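Local coordinates for protein monovalent Na+/H+ antiporter subunit A (Dietzia sp. DQ12-45-1b, PDB 7D3U) that probably exchanges sodium ions for protons across the cell membrane as the large subunit of the Mrp antiporter complex, at residues I860-T864 and T889-F893; A739-L743 and S873-P877; L291-S295 and Y418-F422. All blocks are in the same frame, centred on the assembly; numbering follows the deposited sequence.

Contact 1 of 3, residues I860-T864 and T889-F893; sequences IGVVT and TALIF
The ring of Phe-893 meets segment 860-864 with its edge: the methyl CG2 of Thr-864 and the carbonyl oxygen of Gly-861 both lie close to the ring plane, 3.6 Å from Phe-893 CD1 in the case of Thr-864 CG2. The Phe-893 side chain also packs on Leu-743 and Leu-746 of helix 739-762. Gly-861 has no side chain, and the two backbones come together here, with 5.0 Å between Gly-861 CA and Phe-893 CA. The segments belong to helices 850-866 and 890-912, two predicted transmembrane helices of the MnhB-related part of the chain, joined by a loop and a short antiparallel strand pair. Thr-864 is placed between them with its two branches doing different work. Its hydroxyl, turned away from its own backbone N (chi1 -176°), gives a weak hydrogen bond of 3.3 Å from Thr-864 OG1 to Thr-889 O, an oxygen that also accepts the backbone N-H of Phe-893. The side chains of Thr-864 and Phe-893 cross at about a right angle, the methyl of Thr-864 making the contact. One turn away, Ile-860 and Ile-892 also cross nearly perpendicularly, with Ile-860 CG2 lying 3.9 Å from Ile-892 CG2.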
loop_
_atom_site.group_PDB
_atom_site.type_symbol
_atom_site.label_atom_id
_atom_site.label_comp_id
_atom_site.label_asym_id
_atom_site.label_seq_id
_atom_site.Cartn_x
_atom_site.Cartn_y
_atom_site.Cartn_z
ATOM N N ILE B 860 -9.913 -22.493 19.645
ATOM C CA ILE B 860 -10.909 -22.481 20.709
ATOM C C ILE B 860 -11.735 -21.207 20.645
ATOM O O ILE B 860 -12.963 -21.240 20.792
ATOM C CB ILE B 860 -10.228 -22.648 22.079
ATOM C CG1 ILE B 860 -9.777 -24.095 22.270
ATOM C CG2 ILE B 860 -11.165 -22.242 23.193
ATOM C CD1 ILE B 860 -9.041 -24.333 23.562
ATOM N N GLY B 861 -11.084 -20.066 20.414
ATOM C CA GLY B 861 -11.824 -18.821 20.296
ATOM C C GLY B 861 -12.831 -18.844 19.163
ATOM O O GLY B 861 -14.020 -18.579 19.368
ATOM N N VAL B 862 -12.375 -19.179 17.954
ATOM C CA VAL B 862 -13.276 -19.179 16.808
ATOM C C VAL B 862 -14.355 -20.247 16.945
ATOM O O VAL B 862 -15.469 -20.066 16.447
ATOM C CB VAL B 862 -12.484 -19.348 15.501
ATOM C CG1 VAL B 862 -13.401 -19.205 14.306
ATOM C CG2 VAL B 862 -11.392 -18.304 15.423
ATOM N N VAL B 863 -14.080 -21.354 17.637
ATOM C CA VAL B 863 -15.094 -22.391 17.789
ATOM C C VAL B 863 -16.160 -21.951 18.784
ATOM O O VAL B 863 -17.361 -22.021 18.498
ATOM C CB VAL B 863 -14.449 -23.724 18.202
ATOM C CG1 VAL B 863 -15.488 -24.633 18.827
ATOM C CG2 VAL B 863 -13.826 -24.395 16.996
ATOM N N THR B 864 -15.745 -21.494 19.970
ATOM C CA THR B 864 -16.732 -21.063 20.953
ATOM C C THR B 864 -17.504 -19.847 20.466
ATOM O O THR B 864 -18.629 -19.607 20.917
ATOM C CB THR B 864 -16.075 -20.761 22.299
ATOM O OG1 THR B 864 -17.091 -20.429 23.251
ATOM C CG2 THR B 864 -15.142 -19.583 22.180
ATOM N N THR B 889 -20.237 -19.687 27.829
ATOM C CA THR B 889 -19.127 -19.941 26.920
ATOM C C THR B 889 -18.159 -18.772 26.836
ATOM O O THR B 889 -17.097 -18.915 26.216
ATOM C CB THR B 889 -19.645 -20.269 25.521
ATOM O OG1 THR B 889 -20.061 -19.062 24.871
ATOM C CG2 THR B 889 -20.813 -21.228 25.603
ATOM N N ALA B 890 -18.500 -17.624 27.425
ATOM C CA ALA B 890 -17.519 -16.556 27.567
ATOM C C ALA B 890 -16.288 -17.041 28.316
ATOM O O ALA B 890 -15.176 -16.579 28.047
ATOM C CB ALA B 890 -18.143 -15.360 28.282
ATOM N N LEU B 891 -16.458 -17.993 29.235
ATOM C CA LEU B 891 -15.310 -18.568 29.924
ATOM C C LEU B 891 -14.433 -19.358 28.961
ATOM O O LEU B 891 -13.201 -19.320 29.061
ATOM C CB LEU B 891 -15.782 -19.452 31.080
ATOM C CG LEU B 891 -14.727 -20.209 31.891
ATOM C CD1 LEU B 891 -13.778 -19.262 32.612
ATOM C CD2 LEU B 891 -15.391 -21.155 32.877
ATOM N N ILE B 892 -15.042 -20.070 28.013
ATOM C CA ILE B 892 -14.253 -20.823 27.044
ATOM C C ILE B 892 -13.549 -19.875 26.082
ATOM O O ILE B 892 -12.402 -20.108 25.685
ATOM C CB ILE B 892 -15.142 -21.835 26.301
ATOM C CG1 ILE B 892 -15.933 -22.673 27.304
ATOM C CG2 ILE B 892 -14.300 -22.732 25.418
ATOM C CD1 ILE B 892 -16.746 -23.772 26.669
ATOM N N PHE B 893 -14.218 -18.787 25.700
ATOM C CA PHE B 893 -13.565 -17.769 24.882
ATOM C C PHE B 893 -12.395 -17.136 25.628
ATOM O O PHE B 893 -11.351 -16.832 25.033
ATOM C CB PHE B 893 -14.585 -16.711 24.468
ATOM C CG PHE B 893 -14.100 -15.787 23.395
ATOM C CD1 PHE B 893 -14.091 -16.187 22.073
ATOM C CD2 PHE B 893 -13.663 -14.515 23.707
ATOM C CE1 PHE B 893 -13.648 -15.339 21.084
ATOM C CE2 PHE B 893 -13.220 -13.664 22.721
ATOM C CZ PHE B 893 -13.213 -14.075 21.409
#

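Contact 2 of 3, residues A739-L743 and S873-P877; sequences ALDTL and SFLLP
Leu-875 directs its side chain at segment 739-743 and crosses that of Leu-740 at about a right angle. The arrangement is a loop packed on the N-terminal part of helix 739-762: segment 873-877 belongs to the connection between helix 850-866 and strand 880-882, so the MnhB-related part of the chain here meets the part related to MBH subunit E. The two methyls of Leu-875 divide the helix surface between them. Leu-875 CD1 sits over the helix backbone, 3.6 Å from Leu-740 CA, and also touches the side chains of Leu-740 and Leu-743. CD2 turns to Ala-739, with Ala-739 CB 3.7 Å from Leu-875 CD2. Leu-875 has a left-handed helical backbone (phi 59°, psi 51°), and the chain changes direction at this residue, with Leu-876 pointing away from the helix. The preceding Phe-874 runs its ring beneath the leucine, so that Leu-875 CG lies 3.7 Å above the plane of the Phe-874 ring, offset toward the rim. A neighbouring chain, subunit D, also borders the site, with its Phe-135 against Leu-740 and its Thr-8 against Phe-874. Leu-743 crosses the Phe-874 side chain at about a right angle and meets the ring at its edge, where Leu-743 CD2 stands 3.7 Å from Phe-874 CZ.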
loop_
_atom_site.group_PDB
_atom_site.type_symbol
_atom_site.label_atom_id
_atom_site.label_comp_id
_atom_site.label_asym_id
_atom_site.label_seq_id
_atom_site.Cartn_x
_atom_site.Cartn_y
_atom_site.Cartn_z
ATOM N N ALA B 739 -17.816 -9.038 20.788
ATOM C CA ALA B 739 -16.866 -10.142 20.835
ATOM C C ALA B 739 -16.020 -10.226 19.573
ATOM O O ALA B 739 -14.952 -10.847 19.597
ATOM C CB ALA B 739 -17.601 -11.463 21.059
ATOM N N LEU B 740 -16.472 -9.612 18.478
ATOM C CA LEU B 740 -15.691 -9.629 17.249
ATOM C C LEU B 740 -14.391 -8.854 17.412
ATOM O O LEU B 740 -13.356 -9.253 16.872
ATOM C CB LEU B 740 -16.516 -9.062 16.097
ATOM C CG LEU B 740 -16.935 -10.094 15.053
ATOM C CD1 LEU B 740 -17.779 -9.448 13.976
ATOM C CD2 LEU B 740 -15.721 -10.771 14.452
ATOM N N ASP B 741 -14.423 -7.748 18.159
ATOM C CA ASP B 741 -13.195 -7.008 18.432
ATOM C C ASP B 741 -12.201 -7.864 19.203
ATOM O O ASP B 741 -10.997 -7.846 18.917
ATOM C CB ASP B 741 -13.513 -5.733 19.213
ATOM C CG ASP B 741 -14.396 -4.782 18.439
ATOM O OD1 ASP B 741 -14.677 -5.065 17.258
ATOM O OD2 ASP B 741 -14.810 -3.754 19.013
ATOM N N THR B 742 -12.685 -8.625 20.184
ATOM C CA THR B 742 -11.793 -9.468 20.970
ATOM C C THR B 742 -11.226 -10.604 20.132
ATOM O O THR B 742 -10.036 -10.924 20.234
ATOM C CB THR B 742 -12.529 -10.019 22.186
ATOM O OG1 THR B 742 -13.168 -8.942 22.880
ATOM C CG2 THR B 742 -11.556 -10.698 23.122
ATOM N N LEU B 743 -12.064 -11.229 19.303
ATOM C CA LEU B 743 -11.558 -12.247 18.389
ATOM C C LEU B 743 -10.499 -11.666 17.463
ATOM O O LEU B 743 -9.443 -12.277 17.248
ATOM C CB LEU B 743 -12.710 -12.841 17.582
ATOM C CG LEU B 743 -12.348 -13.992 16.650
ATOM C CD1 LEU B 743 -11.638 -15.086 17.422
ATOM C CD2 LEU B 743 -13.591 -14.529 15.971
ATOM N N SER B 873 -26.427 -16.409 16.709
ATOM C CA SER B 873 -25.531 -16.179 15.585
ATOM C C SER B 873 -24.092 -16.315 16.067
ATOM O O SER B 873 -23.827 -16.828 17.157
ATOM C CB SER B 873 -25.793 -14.807 14.960
ATOM O OG SER B 873 -24.836 -13.865 15.406
ATOM N N PHE B 874 -23.159 -15.842 15.246
ATOM C CA PHE B 874 -21.741 -15.993 15.538
ATOM C C PHE B 874 -21.336 -15.143 16.735
ATOM O O PHE B 874 -21.798 -14.011 16.899
ATOM C CB PHE B 874 -20.915 -15.605 14.313
ATOM C CG PHE B 874 -19.438 -15.818 14.476
ATOM C CD1 PHE B 874 -18.932 -17.070 14.764
ATOM C CD2 PHE B 874 -18.554 -14.766 14.321
ATOM C CE1 PHE B 874 -17.574 -17.267 14.908
ATOM C CE2 PHE B 874 -17.197 -14.958 14.462
ATOM C CZ PHE B 874 -16.706 -16.210 14.757
ATOM N N LEU B 875 -20.465 -15.705 17.574
ATOM C CA LEU B 875 -19.912 -15.015 18.739
ATOM C C LEU B 875 -21.014 -14.558 19.693
ATOM O O LEU B 875 -21.077 -13.397 20.100
ATOM C CB LEU B 875 -19.028 -13.840 18.315
ATOM C CG LEU B 875 -17.571 -14.193 18.022
ATOM C CD1 LEU B 875 -16.865 -13.029 17.367
ATOM C CD2 LEU B 875 -16.851 -14.600 19.293
ATOM N N LEU B 876 -21.891 -15.490 20.050
ATOM C CA LEU B 876 -22.933 -15.253 21.027
ATOM C C LEU B 876 -22.795 -16.252 22.167
ATOM O O LEU B 876 -22.683 -17.459 21.914
ATOM C CB LEU B 876 -24.320 -15.372 20.390
ATOM C CG LEU B 876 -25.504 -15.103 21.317
ATOM C CD1 LEU B 876 -25.518 -13.656 21.764
ATOM C CD2 LEU B 876 -26.800 -15.447 20.620
ATOM N N PRO B 877 -22.785 -15.802 23.422
ATOM C CA PRO B 877 -22.658 -16.743 24.539
ATOM C C PRO B 877 -23.840 -17.695 24.613
ATOM O O PRO B 877 -24.959 -17.369 24.213
ATOM C CB PRO B 877 -22.599 -15.828 25.768
ATOM C CG PRO B 877 -23.230 -14.554 25.314
ATOM C CD PRO B 877 -22.805 -14.408 23.890
#

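Contact 3 of 3, residues L291-S295 and Y418-F422; sequences LLAYS and YSARF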
loop_
_atom_site.group_PDB
_atom_site.type_symbol
_atom_site.label_atom_id
_atom_site.label_comp_id
_atom_site.label_asym_id
_atom_site.label_seq_id
_atom_site.Cartn_x
_atom_site.Cartn_y
_atom_site.Cartn_z
ATOM N N LEU B 291 11.636 8.446 -49.011
ATOM C CA LEU B 291 10.987 9.316 -49.984
ATOM C C LEU B 291 9.491 9.052 -50.039
ATOM O O LEU B 291 8.690 9.990 -50.071
ATOM C CB LEU B 291 11.611 9.123 -51.364
ATOM C CG LEU B 291 11.102 10.056 -52.463
ATOM C CD1 LEU B 291 12.251 10.476 -53.352
ATOM C CD2 LEU B 291 10.008 9.403 -53.287
ATOM N N LEU B 292 9.093 7.780 -50.049
ATOM C CA LEU B 292 7.675 7.458 -50.073
ATOM C C LEU B 292 6.955 7.893 -48.805
ATOM O O LEU B 292 5.798 8.315 -48.887
ATOM C CB LEU B 292 7.482 5.960 -50.301
ATOM C CG LEU B 292 7.564 5.537 -51.766
ATOM C CD1 LEU B 292 7.450 4.032 -51.901
ATOM C CD2 LEU B 292 6.487 6.230 -52.576
ATOM N N ALA B 293 7.612 7.837 -47.650
ATOM C CA ALA B 293 6.999 8.335 -46.426
ATOM C C ALA B 293 6.837 9.848 -46.440
ATOM O O ALA B 293 5.761 10.360 -46.106
ATOM C CB ALA B 293 7.827 7.913 -45.213
ATOM N N TYR B 294 7.881 10.582 -46.827
ATOM C CA TYR B 294 7.758 12.030 -46.918
ATOM C C TYR B 294 6.870 12.468 -48.074
ATOM O O TYR B 294 6.489 13.641 -48.129
ATOM C CB TYR B 294 9.136 12.670 -47.051
ATOM C CG TYR B 294 9.875 12.788 -45.742
ATOM C CD1 TYR B 294 9.452 13.675 -44.764
ATOM C CD2 TYR B 294 10.995 12.016 -45.484
ATOM C CE1 TYR B 294 10.122 13.788 -43.566
ATOM C CE2 TYR B 294 11.673 12.121 -44.289
ATOM C CZ TYR B 294 11.233 13.010 -43.334
ATOM O OH TYR B 294 11.907 13.118 -42.140
ATOM N N SER B 295 6.542 11.563 -48.992
ATOM C CA SER B 295 5.558 11.840 -50.027
ATOM C C SER B 295 4.140 11.601 -49.535
ATOM O O SER B 295 3.236 12.382 -49.845
ATOM C CB SER B 295 5.825 10.968 -51.250
ATOM O OG SER B 295 4.634 10.772 -51.991
ATOM N N TYR B 418 9.778 15.447 -57.022
ATOM C CA TYR B 418 10.208 14.213 -56.373
ATOM C C TYR B 418 9.608 12.974 -57.030
ATOM O O TYR B 418 10.224 11.908 -56.982
ATOM C CB TYR B 418 9.928 14.252 -54.861
ATOM C CG TYR B 418 8.509 14.027 -54.372
ATOM C CD1 TYR B 418 7.841 12.829 -54.592
ATOM C CD2 TYR B 418 7.869 14.993 -53.614
ATOM C CE1 TYR B 418 6.564 12.631 -54.129
ATOM C CE2 TYR B 418 6.596 14.797 -53.135
ATOM C CZ TYR B 418 5.947 13.616 -53.397
ATOM O OH TYR B 418 4.672 13.425 -52.923
ATOM N N SER B 419 8.444 13.079 -57.676
ATOM C CA SER B 419 7.943 11.926 -58.420
ATOM C C SER B 419 8.796 11.652 -59.653
ATOM O O SER B 419 9.070 10.490 -59.983
ATOM C CB SER B 419 6.484 12.142 -58.809
ATOM O OG SER B 419 6.364 13.236 -59.693
ATOM N N ALA B 420 9.232 12.707 -60.347
ATOM C CA ALA B 420 10.152 12.519 -61.462
ATOM C C ALA B 420 11.477 11.945 -60.982
ATOM O O ALA B 420 12.094 11.124 -61.670
ATOM C CB ALA B 420 10.372 13.841 -62.194
ATOM N N ARG B 421 11.933 12.368 -59.802
ATOM C CA ARG B 421 13.134 11.772 -59.224
ATOM C C ARG B 421 12.912 10.308 -58.873
ATOM O O ARG B 421 13.841 9.497 -58.959
ATOM C CB ARG B 421 13.562 12.559 -57.988
ATOM C CG ARG B 421 15.013 12.370 -57.603
ATOM C CD ARG B 421 15.163 11.278 -56.566
ATOM N NE ARG B 421 14.618 11.687 -55.279
ATOM C CZ ARG B 421 15.266 12.446 -54.406
ATOM N NH1 ARG B 421 14.693 12.770 -53.256
ATOM N NH2 ARG B 421 16.487 12.883 -54.682
ATOM N N PHE B 422 11.694 9.956 -58.461
ATOM C CA PHE B 422 11.355 8.560 -58.210
ATOM C C PHE B 422 11.477 7.736 -59.483
ATOM O O PHE B 422 12.144 6.696 -59.503
ATOM C CB PHE B 422 9.936 8.468 -57.642
ATOM C CG PHE B 422 9.599 7.134 -57.044
ATOM C CD1 PHE B 422 9.405 6.024 -57.845
ATOM C CD2 PHE B 422 9.457 6.996 -55.678
ATOM C CE1 PHE B 422 9.094 4.804 -57.293
ATOM C CE2 PHE B 422 9.143 5.779 -55.122
ATOM C CZ PHE B 422 8.961 4.681 -55.930
#
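Tyr-418 holds its CG between its own backbone N and carbonyl carbon (chi1 77°), while Ser-295 turns OG away from its backbone N (chi1 155°), and these settings bring the two hydroxyls together. They join helices 288-308 and 402-423, roughly antiparallel members (154° between the local segments) of the antiporter-type membrane helix bundle related to complex I, whose axes stay 11.4 Å apart locally, a gap spanned largely by the side chains of Tyr-418, Phe-422, Arg-421 and Leu-291. Ser-295 OG and Tyr-418 OH form a hydrogen bond of 2.8 Å in which either could be the donor. Each oxygen has a further partner: Lys-329 NZ of helix 312-341 binds Ser-295 OG, and Gln-299 NE2 binds Tyr-418 OH, so the two buried hydroxyls are part of a longer polar network. A phenylalanine in place of Tyr-418 would probably leave Ser-295 OG without its partner across the helices and take this acceptor from Gln-299 NE2. Beside these hydroxyls the contact is mostly packing of Leu-291 and Leu-292. Leu-291 reaches between Arg-421 and Phe-422: its CD1 lies at the edge of the guanidinium, whose NH1 makes a weak hydrogen bond to Ala-282 O, and its CD2 approaches the edge of the Phe-422 ring in the ring plane. Leu-292 crosses the Phe-422 side chain at about a right angle, bringing Leu-292 CD2 within 3.7 Å of Phe-422 CE2.

Contacts 1 and 2 adjoin one another, with centres about 9 Å apart, and their segments alternate along the chain. Phe-893 links them: Phe-893 CE2 comes within 3.4 Å of Thr-742 CG2, and Phe-893 CE1 lies 3.7 Å from Leu-875 CD2. A second junction runs from Thr-889 OG1 to Pro-877 CA, 3.5 Å apart. Helix 739-762, helix 850-866, helix 890-912 and the loop at 873-877 thus pack as one unit. Contact 3 lies on the opposite side of the chain's centre, in the antiporter-like bundle, its centre about 86 Å from that of contact 1 and about 81 Å from that of contact 2, with no touch to either.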